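Lipid-transfer protein (Thermomonospora curvata, PDB 6OK1) is of unknown precise function but is named a lipid-transfer protein and has the fold of the thiolase superfamily. Local coordinates at residues A[7-18]-A[219-230]; A[72-80]-A[92-102]. All coordinates share one frame; numbering follows the deposited sequence. Where two conformers were deposited one is given.

Interaction 1. Residues A[7-18]-A[219-230]; sequences AAAIAGIGATEF and DGGQALVVVSTE
Ile10 CG1 meets Val226 CG2 at 4.0 Å, and on the same face of the sheet Ile13 CG2 lies 3.8 Å from Leu224 CD2. Here the antiparallel strands 8-15 and 219-228 pack tightly, with helix 348-359 against the Ile10, Leu224 and Gln222 side and helix 26-40 behind Ala223 and Val225. Between the Ile10-Val226 and Ile13-Leu224 pairs a classic beta bulge sets both Ala11 and Gly12 opposite Val225: Ala11 N donates to Val225 O (2.9 Å), while Val225 N turns to Gly12 O. Helix 348-359 comes from the C-terminal half, so the central helix layer is shared, as in the layered alpha/beta thiolase fold. Gln222, bent at chi2 (77°), curls back: Gln222 NE2 donates to O of the next residue, Ala223, at 3.2 Å; that oxygen also accepts from Gly14 N, on the opposite face of its plane. The Phe18 ring turns its edge to Gly221 O and Gln222 OE1. Thr16 OG1 accepts from Gly221 N (2.9 Å) and donates to Glu17 O. Packing gives way to solvent at both ends: exposed Glu17 forms a salt bridge with Arg24, while past Thr229 N, bonded to Ala7 O, a water joins that oxygen to OE1 of the poorly ordered Glu230.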
loop_
_atom_site.group_PDB
_atom_site.type_symbol
_atom_site.label_atom_id
_atom_site.label_comp_id
_atom_site.label_asym_id
_atom_site.label_seq_id
_atom_site.Cartn_x
_atom_site.Cartn_y
_atom_site.Cartn_z
ATOM N N ALA A 7 -9.224 -11.954 20.199
ATOM C CA ALA A 7 -7.834 -12.241 20.555
ATOM C C ALA A 7 -7.043 -10.971 20.827
ATOM O O ALA A 7 -6.077 -10.992 21.604
ATOM C CB ALA A 7 -7.167 -13.042 19.440
ATOM N N ALA A 8 -7.409 -9.869 20.179
ATOM C CA ALA A 8 -6.685 -8.618 20.299
ATOM C C ALA A 8 -7.619 -7.511 20.747
ATOM O O ALA A 8 -8.847 -7.607 20.635
ATOM C CB ALA A 8 -6.051 -8.212 18.954
ATOM N N ALA A 9 -7.021 -6.429 21.232
ATOM C CA ALA A 9 -7.813 -5.323 21.714
ATOM C C ALA A 9 -7.099 -3.996 21.471
ATOM O O ALA A 9 -5.869 -3.938 21.453
ATOM C CB ALA A 9 -8.084 -5.494 23.216
ATOM N N ILE A 10 -7.879 -2.924 21.370
ATOM C CA ILE A 10 -7.333 -1.571 21.334
ATOM C C ILE A 10 -7.167 -1.070 22.759
ATOM O O ILE A 10 -8.137 -0.947 23.521
ATOM C CB ILE A 10 -8.214 -0.614 20.521
ATOM C CG1 ILE A 10 -8.316 -1.088 19.063
ATOM C CG2 ILE A 10 -7.622 0.804 20.589
ATOM C CD1 ILE A 10 -9.245 -0.267 18.207
ATOM N N ALA A 11 -5.929 -0.764 23.105
ATOM C CA ALA A 11 -5.563 -0.336 24.436
ATOM C C ALA A 11 -5.180 1.123 24.505
ATOM O O ALA A 11 -5.146 1.682 25.603
ATOM C CB ALA A 11 -4.387 -1.172 24.949
ATOM N N GLY A 12 -4.877 1.741 23.364
ATOM C CA GLY A 12 -4.468 3.126 23.338
ATOM C C GLY A 12 -5.010 3.836 22.123
ATOM O O GLY A 12 -5.084 3.256 21.033
ATOM N N ILE A 13 -5.392 5.097 22.332
ATOM C CA ILE A 13 -5.777 6.024 21.280
ATOM C C ILE A 13 -5.003 7.323 21.474
ATOM O O ILE A 13 -4.722 7.756 22.596
ATOM C CB ILE A 13 -7.303 6.287 21.249
ATOM C CG1 ILE A 13 -7.768 6.967 22.546
ATOM C CG2 ILE A 13 -8.045 4.965 21.011
ATOM C CD1 ILE A 13 -9.250 7.277 22.575
ATOM N N GLY A 14 -4.663 7.951 20.358
ATOM C CA GLY A 14 -3.922 9.193 20.399
ATOM C C GLY A 14 -4.205 10.010 19.170
ATOM O O GLY A 14 -4.330 9.472 18.065
ATOM N N ALA A 15 -4.306 11.318 19.346
ATOM C CA ALA A 15 -4.624 12.202 18.234
ATOM C C ALA A 15 -3.946 13.545 18.440
ATOM O O ALA A 15 -3.663 13.951 19.574
ATOM C CB ALA A 15 -6.138 12.402 18.109
ATOM N N THR A 16 -3.650 14.209 17.327
ATOM C CA THR A 16 -3.345 15.625 17.346
ATOM C C THR A 16 -4.657 16.369 17.460
ATOM O O THR A 16 -5.737 15.775 17.377
ATOM C CB THR A 16 -2.609 16.069 16.073
ATOM O OG1 THR A 16 -3.488 15.989 14.941
ATOM C CG2 THR A 16 -1.396 15.198 15.834
ATOM N N GLU A 17 -4.571 17.686 17.609
ATOM C CA GLU A 17 -5.738 18.500 17.341
ATOM C C GLU A 17 -6.104 18.352 15.872
ATOM O O GLU A 17 -5.234 18.151 15.015
ATOM C CB GLU A 17 -5.475 19.972 17.705
ATOM C CG GLU A 17 -4.853 20.816 16.604
ATOM C CD GLU A 17 -3.389 20.480 16.320
ATOM O OE1 GLU A 17 -2.771 19.758 17.134
ATOM O OE2 GLU A 17 -2.865 20.961 15.281
ATOM N N PHE A 18 -7.403 18.352 15.599
ATOM C CA PHE A 18 -7.928 18.388 14.247
ATOM C C PHE A 18 -8.206 19.840 13.886
ATOM O O PHE A 18 -8.926 20.533 14.615
ATOM C CB PHE A 18 -9.210 17.550 14.147
ATOM C CG PHE A 18 -9.050 16.142 14.649
ATOM C CD1 PHE A 18 -7.863 15.465 14.439
ATOM C CD2 PHE A 18 -10.077 15.493 15.327
ATOM C CE1 PHE A 18 -7.702 14.152 14.886
ATOM C CE2 PHE A 18 -9.931 14.169 15.751
ATOM C CZ PHE A 18 -8.733 13.508 15.533
ATOM N N ASP A 219 -6.739 18.878 8.698
ATOM C CA ASP A 219 -5.359 18.588 9.040
ATOM C C ASP A 219 -5.362 17.874 10.387
ATOM O O ASP A 219 -6.065 18.291 11.316
ATOM C CB ASP A 219 -4.516 19.854 9.190
ATOM C CG ASP A 219 -4.237 20.589 7.886
ATOM O OD1 ASP A 219 -4.695 20.200 6.786
ATOM O OD2 ASP A 219 -3.493 21.596 7.988
ATOM N N GLY A 220 -4.584 16.812 10.499
ATOM C CA GLY A 220 -4.470 16.131 11.770
ATOM C C GLY A 220 -3.993 14.698 11.625
ATOM O O GLY A 220 -3.820 14.180 10.518
ATOM N N GLY A 221 -3.781 14.079 12.778
ATOM C CA GLY A 221 -3.321 12.689 12.843
ATOM C C GLY A 221 -4.042 11.916 13.927
ATOM O O GLY A 221 -4.451 12.469 14.950
ATOM N N GLN A 222 -4.219 10.610 13.674
ATOM C CA GLN A 222 -4.902 9.695 14.581
ATOM C C GLN A 222 -4.132 8.386 14.630
ATOM O O GLN A 222 -3.733 7.858 13.584
ATOM C CB GLN A 222 -6.339 9.424 14.125
ATOM C CG GLN A 222 -7.095 8.420 14.956
ATOM C CD GLN A 222 -7.571 8.999 16.279
ATOM O OE1 GLN A 222 -8.389 9.923 16.308
ATOM N NE2 GLN A 222 -7.097 8.423 17.377
ATOM N N ALA A 223 -3.963 7.837 15.842
ATOM C CA ALA A 223 -3.266 6.567 16.015
ATOM C C ALA A 223 -4.005 5.703 17.023
ATOM O O ALA A 223 -4.787 6.194 17.832
ATOM C CB ALA A 223 -1.813 6.763 16.477
ATOM N N LEU A 224 -3.791 4.392 16.908
ATOM C CA LEU A 224 -4.477 3.372 17.701
ATOM C C LEU A 224 -3.466 2.280 18.020
ATOM O O LEU A 224 -2.765 1.834 17.114
ATOM C CB LEU A 224 -5.649 2.751 16.928
ATOM C CG LEU A 224 -6.639 3.700 16.248
ATOM C CD1 LEU A 224 -7.427 2.987 15.190
ATOM C CD2 LEU A 224 -7.601 4.315 17.256
ATOM N N VAL A 225 -3.417 1.826 19.283
ATOM C CA VAL A 225 -2.497 0.778 19.732
ATOM C C VAL A 225 -3.274 -0.518 19.939
ATOM O O VAL A 225 -4.236 -0.559 20.712
ATOM C CB VAL A 225 -1.781 1.178 21.034
ATOM C CG1 VAL A 225 -0.955 0.018 21.565
ATOM C CG2 VAL A 225 -0.882 2.362 20.775
ATOM N N VAL A 226 -2.828 -1.586 19.281
ATOM C CA VAL A 226 -3.483 -2.889 19.349
ATOM C C VAL A 226 -2.512 -3.861 20.004
ATOM O O VAL A 226 -1.337 -3.917 19.628
ATOM C CB VAL A 226 -3.896 -3.366 17.941
ATOM C CG1 VAL A 226 -4.516 -4.791 17.964
ATOM C CG2 VAL A 226 -4.903 -2.377 17.320
ATOM N N VAL A 227 -3.004 -4.624 20.986
ATOM C CA VAL A 227 -2.214 -5.645 21.667
ATOM C C VAL A 227 -3.090 -6.875 21.861
ATOM O O VAL A 227 -4.286 -6.866 21.554
ATOM C CB VAL A 227 -1.683 -5.145 23.032
ATOM C CG1 VAL A 227 -0.720 -4.019 22.841
ATOM C CG2 VAL A 227 -2.830 -4.703 23.896
ATOM N N SER A 228 -2.510 -7.943 22.425
ATOM C CA SER A 228 -3.361 -9.066 22.778
ATOM C C SER A 228 -4.341 -8.646 23.870
ATOM O O SER A 228 -4.076 -7.748 24.676
ATOM C CB SER A 228 -2.529 -10.260 23.253
ATOM O OG SER A 228 -1.975 -9.984 24.525
ATOM N N THR A 229 -5.490 -9.317 23.906
ATOM C CA THR A 229 -6.447 -9.030 24.961
ATOM C C THR A 229 -5.841 -9.297 26.342
ATOM O O THR A 229 -6.064 -8.519 27.277
ATOM C CB THR A 229 -7.729 -9.839 24.722
ATOM O OG1 THR A 229 -8.361 -9.369 23.512
ATOM C CG2 THR A 229 -8.701 -9.673 25.862
ATOM N N GLU A 230 -5.032 -10.356 26.476
ATOM C CA GLU A 230 -4.363 -10.641 27.752
ATOM C C GLU A 230 -3.464 -9.480 28.161
ATOM O O GLU A 230 -3.501 -9.024 29.313
ATOM C CB GLU A 230 -3.556 -11.947 27.667
ATOM C CG GLU A 230 -4.379 -13.214 27.513
ATOM C CD GLU A 230 -4.998 -13.361 26.139
ATOM O OE1 GLU A 230 -4.595 -12.626 25.214
ATOM O OE2 GLU A 230 -5.891 -14.217 25.988
HETATM O O HOH W 1 -4.940 -13.200 22.481
#

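Interaction 2. Residues A[72-80]-A[92-102]. With NA (sodium ion), chain E.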
loop_
_atom_site.group_PDB
_atom_site.type_symbol
_atom_site.label_atom_id
_atom_site.label_comp_id
_atom_site.label_asym_id
_atom_site.label_seq_id
_atom_site.Cartn_x
_atom_site.Cartn_y
_atom_site.Cartn_z
ATOM N N GLU A 72 13.106 -1.283 15.713
ATOM C CA GLU A 72 12.876 -2.412 14.823
ATOM C C GLU A 72 11.394 -2.710 14.694
ATOM O O GLU A 72 10.612 -2.473 15.615
ATOM C CB GLU A 72 13.572 -3.670 15.351
ATOM C CG GLU A 72 15.077 -3.628 15.354
ATOM C CD GLU A 72 15.654 -4.850 16.056
ATOM O OE1 GLU A 72 15.153 -5.204 17.143
ATOM O OE2 GLU A 72 16.566 -5.491 15.503
ATOM N N LEU A 73 11.027 -3.282 13.550
ATOM C CA LEU A 73 9.677 -3.741 13.285
ATOM C C LEU A 73 9.675 -5.174 12.772
ATOM O O LEU A 73 10.486 -5.549 11.922
ATOM C CB LEU A 73 8.999 -2.871 12.249
ATOM C CG LEU A 73 8.841 -1.378 12.573
ATOM C CD1 LEU A 73 8.427 -0.616 11.325
ATOM C CD2 LEU A 73 7.824 -1.168 13.666
ATOM N N LYS A 74 8.701 -5.943 13.242
ATOM C CA LYS A 74 8.420 -7.270 12.725
ATOM C C LYS A 74 7.165 -7.307 11.856
ATOM O O LYS A 74 6.809 -8.376 11.344
ATOM C CB LYS A 74 8.260 -8.249 13.889
ATOM C CG LYS A 74 9.535 -8.389 14.686
ATOM C CD LYS A 74 9.343 -9.348 15.875
ATOM C CE LYS A 74 10.600 -9.575 16.668
ATOM N NZ LYS A 74 10.312 -10.410 17.895
ATOM N N PHE A 75 6.476 -6.177 11.694
ATOM C CA PHE A 75 5.218 -6.142 10.955
ATOM C C PHE A 75 5.001 -4.738 10.419
ATOM O O PHE A 75 5.105 -3.758 11.176
ATOM C CB PHE A 75 4.038 -6.563 11.868
ATOM C CG PHE A 75 2.726 -6.668 11.152
ATOM C CD1 PHE A 75 2.517 -7.651 10.195
ATOM C CD2 PHE A 75 1.688 -5.821 11.466
ATOM C CE1 PHE A 75 1.314 -7.767 9.558
ATOM C CE2 PHE A 75 0.468 -5.939 10.804
ATOM C CZ PHE A 75 0.287 -6.906 9.875
ATOM N N PHE A 76 4.756 -4.628 9.109
ATOM C CA PHE A 76 4.451 -3.330 8.513
ATOM C C PHE A 76 3.694 -3.562 7.216
ATOM O O PHE A 76 4.203 -4.223 6.303
ATOM C CB PHE A 76 5.731 -2.485 8.290
ATOM C CG PHE A 76 6.927 -3.278 7.821
ATOM C CD1 PHE A 76 7.733 -3.964 8.735
ATOM C CD2 PHE A 76 7.256 -3.317 6.486
ATOM C CE1 PHE A 76 8.834 -4.698 8.302
ATOM C CE2 PHE A 76 8.359 -4.041 6.032
ATOM C CZ PHE A 76 9.148 -4.739 6.947
ATOM N N SER A 77 2.490 -3.004 7.126
ATOM C CA SER A 77 1.581 -3.306 6.027
ATOM C C SER A 77 0.728 -2.082 5.748
ATOM O O SER A 77 0.627 -1.161 6.573
ATOM C CB SER A 77 0.668 -4.497 6.359
ATOM O OG SER A 77 -0.225 -4.144 7.419
ATOM N N ARG A 78 0.092 -2.115 4.589
ATOM C CA ARG A 78 -0.806 -1.054 4.152
ATOM C C ARG A 78 -2.109 -1.660 3.673
ATOM O O ARG A 78 -2.153 -2.796 3.198
ATOM C CB ARG A 78 -0.244 -0.231 3.006
ATOM C CG ARG A 78 1.144 0.308 3.246
ATOM C CD ARG A 78 1.210 1.312 4.347
ATOM N NE ARG A 78 2.547 1.892 4.374
ATOM C CZ ARG A 78 2.906 3.068 3.854
ATOM N NH1 ARG A 78 2.023 3.882 3.265
ATOM N NH2 ARG A 78 4.173 3.471 3.979
ATOM N N VAL A 79 -3.176 -0.868 3.772
ATOM C CA VAL A 79 -4.446 -1.199 3.145
ATOM C C VAL A 79 -4.832 -0.024 2.262
ATOM O O VAL A 79 -4.605 1.133 2.635
ATOM C CB VAL A 79 -5.526 -1.508 4.205
ATOM C CG1 VAL A 79 -6.858 -1.803 3.522
ATOM C CG2 VAL A 79 -5.087 -2.709 5.078
ATOM N N GLY A 80 -5.357 -0.312 1.074
ATOM C CA GLY A 80 -5.622 0.709 0.076
ATOM C C GLY A 80 -7.050 1.233 0.098
ATOM O O GLY A 80 -7.834 0.997 1.021
ATOM N N GLN A 92 -5.620 -5.770 10.279
ATOM C CA GLN A 92 -4.214 -6.131 10.104
ATOM C C GLN A 92 -3.522 -6.330 11.438
ATOM O O GLN A 92 -2.871 -7.355 11.668
ATOM C CB GLN A 92 -3.502 -5.059 9.277
ATOM C CG GLN A 92 -3.783 -5.109 7.790
ATOM C CD GLN A 92 -2.980 -6.205 7.117
ATOM O OE1 GLN A 92 -1.788 -6.362 7.396
ATOM N NE2 GLN A 92 -3.624 -6.999 6.304
ATOM N N ALA A 93 -3.665 -5.364 12.331
ATOM C CA ALA A 93 -3.000 -5.430 13.617
ATOM C C ALA A 93 -3.504 -6.612 14.431
ATOM O O ALA A 93 -2.716 -7.331 15.052
ATOM C CB ALA A 93 -3.222 -4.116 14.359
ATOM N N ALA A 94 -4.819 -6.815 14.442
ATOM C CA ALA A 94 -5.396 -7.942 15.179
ATOM C C ALA A 94 -4.899 -9.276 14.644
ATOM O O ALA A 94 -4.646 -10.205 15.413
ATOM C CB ALA A 94 -6.922 -7.883 15.105
ATOM N N MET A 95 -4.791 -9.395 13.325
ATOM C CA MET A 95 -4.270 -10.604 12.696
ATOM C C MET A 95 -2.820 -10.853 13.089
ATOM O O MET A 95 -2.418 -11.994 13.355
ATOM C CB MET A 95 -4.411 -10.446 11.182
ATOM C CG MET A 95 -4.052 -11.623 10.323
ATOM S SD MET A 95 -4.094 -11.219 8.553
ATOM C CE MET A 95 -5.232 -9.833 8.508
ATOM N N ALA A 96 -2.005 -9.796 13.098
ATOM C CA ALA A 96 -0.599 -9.958 13.463
ATOM C C ALA A 96 -0.464 -10.371 14.922
ATOM O O ALA A 96 0.428 -11.163 15.278
ATOM C CB ALA A 96 0.169 -8.656 13.210
ATOM N N VAL A 97 -1.333 -9.839 15.783
ATOM C CA VAL A 97 -1.308 -10.216 17.194
ATOM C C VAL A 97 -1.765 -11.664 17.361
ATOM O O VAL A 97 -1.120 -12.463 18.057
ATOM C CB VAL A 97 -2.170 -9.245 18.016
ATOM C CG1 VAL A 97 -2.431 -9.780 19.446
ATOM C CG2 VAL A 97 -1.501 -7.880 18.090
ATOM N N ALA A 98 -2.876 -12.023 16.714
ATOM C CA ALA A 98 -3.443 -13.356 16.880
ATOM C C ALA A 98 -2.484 -14.448 16.420
ATOM O O ALA A 98 -2.474 -15.554 16.990
ATOM C CB ALA A 98 -4.764 -13.459 16.115
ATOM N N THR A 99 -1.682 -14.177 15.392
ATOM C CA THR A 99 -0.765 -15.171 14.847
ATOM C C THR A 99 0.608 -15.128 15.502
ATOM O O THR A 99 1.471 -15.934 15.140
ATOM C CB THR A 99 -0.593 -14.984 13.336
ATOM O OG1 THR A 99 -0.108 -13.650 13.084
ATOM C CG2 THR A 99 -1.912 -15.242 12.603
ATOM N N GLY A 100 0.835 -14.210 16.432
ATOM C CA GLY A 100 2.120 -14.104 17.101
ATOM C C GLY A 100 3.201 -13.416 16.307
ATOM O O GLY A 100 4.366 -13.426 16.709
ATOM N N ILE A 101 2.865 -12.802 15.186
ATOM C CA ILE A 101 3.867 -12.079 14.411
ATOM C C ILE A 101 4.319 -10.827 15.158
ATOM O O ILE A 101 5.502 -10.458 15.143
ATOM C CB ILE A 101 3.293 -11.741 13.022
ATOM C CG1 ILE A 101 3.198 -13.011 12.167
ATOM C CG2 ILE A 101 4.129 -10.668 12.327
ATOM C CD1 ILE A 101 4.571 -13.719 11.909
ATOM N N ALA A 102 3.381 -10.150 15.807
ATOM C CA ALA A 102 3.675 -8.916 16.519
ATOM C C ALA A 102 2.942 -8.904 17.848
ATOM O O ALA A 102 1.881 -9.513 17.995
ATOM C CB ALA A 102 3.259 -7.674 15.720
HETATM NA NA NA E . 10.396 -1.827 17.873
HETATM O O HOH W 2 10.649 -4.076 18.874
HETATM O O HOH W 3 12.329 -1.865 19.072
#
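With its CG anti to the backbone N (chi1 -175°), Phe75 sends its ring from strand 75-79 onto helix 86-98, where Ala96 CB sits over the ring centre, 3.5 Å from the centroid, in a CH-pi contact. Ser77 holds OG between its backbone N and carbonyl carbon, and Gln92, bent at chi2, brings OE1 to meet it: the hydroxyl donates at 2.7 Å from Ser77 OG to Gln92 OE1, approaching from above the amide plane, 41° out of it. The same OE1 stands 3.3 Å from Phe75 CZ, the amide and ring planes lying almost parallel, 5° apart. Ile101 crosses Phe75 at about a right angle, its CG2 4.0 Å from CD1 of Phe75. This is the strand-to-helix half of a beta-alpha-beta unit whose helix leads on to strand 104-112; a Schellman motif at Gly100 ends the helix. Beyond the packing, Glu72 O binds a sodium ion at 2.4 Å, with two waters and the carbonyls of Val48 and Ile70. Gln92 NE2 also donates to Gln92 OE1 of the second subunit, so the buried amide oxygen probably accepts bonds from both Ser77 and that neighbour, tying the strand-helix packing to the interface with the second subunit.

Both interactions are buried and contribute to one central sheet, but by different means. Interaction 1 joins two neighbouring strands in the sheet's interior through a run of backbone hydrogen bonds, and no other chain touches its segments. Interaction 2 sets a helix against strand 75-79, an outermost strand within the chain, by side-chain packing and a single cross-segment hydrogen bond; a second subunit packs against it and hydrogen-bonds to it. The two touch directly: the helix of 92-102 lies on the sheet of interaction 1, with Ala93 CB 3.7 Å from Val226 CB and Val97 CG1 against Ser228. In sequence, interaction 2 is nested inside the loop that interaction 1 closes.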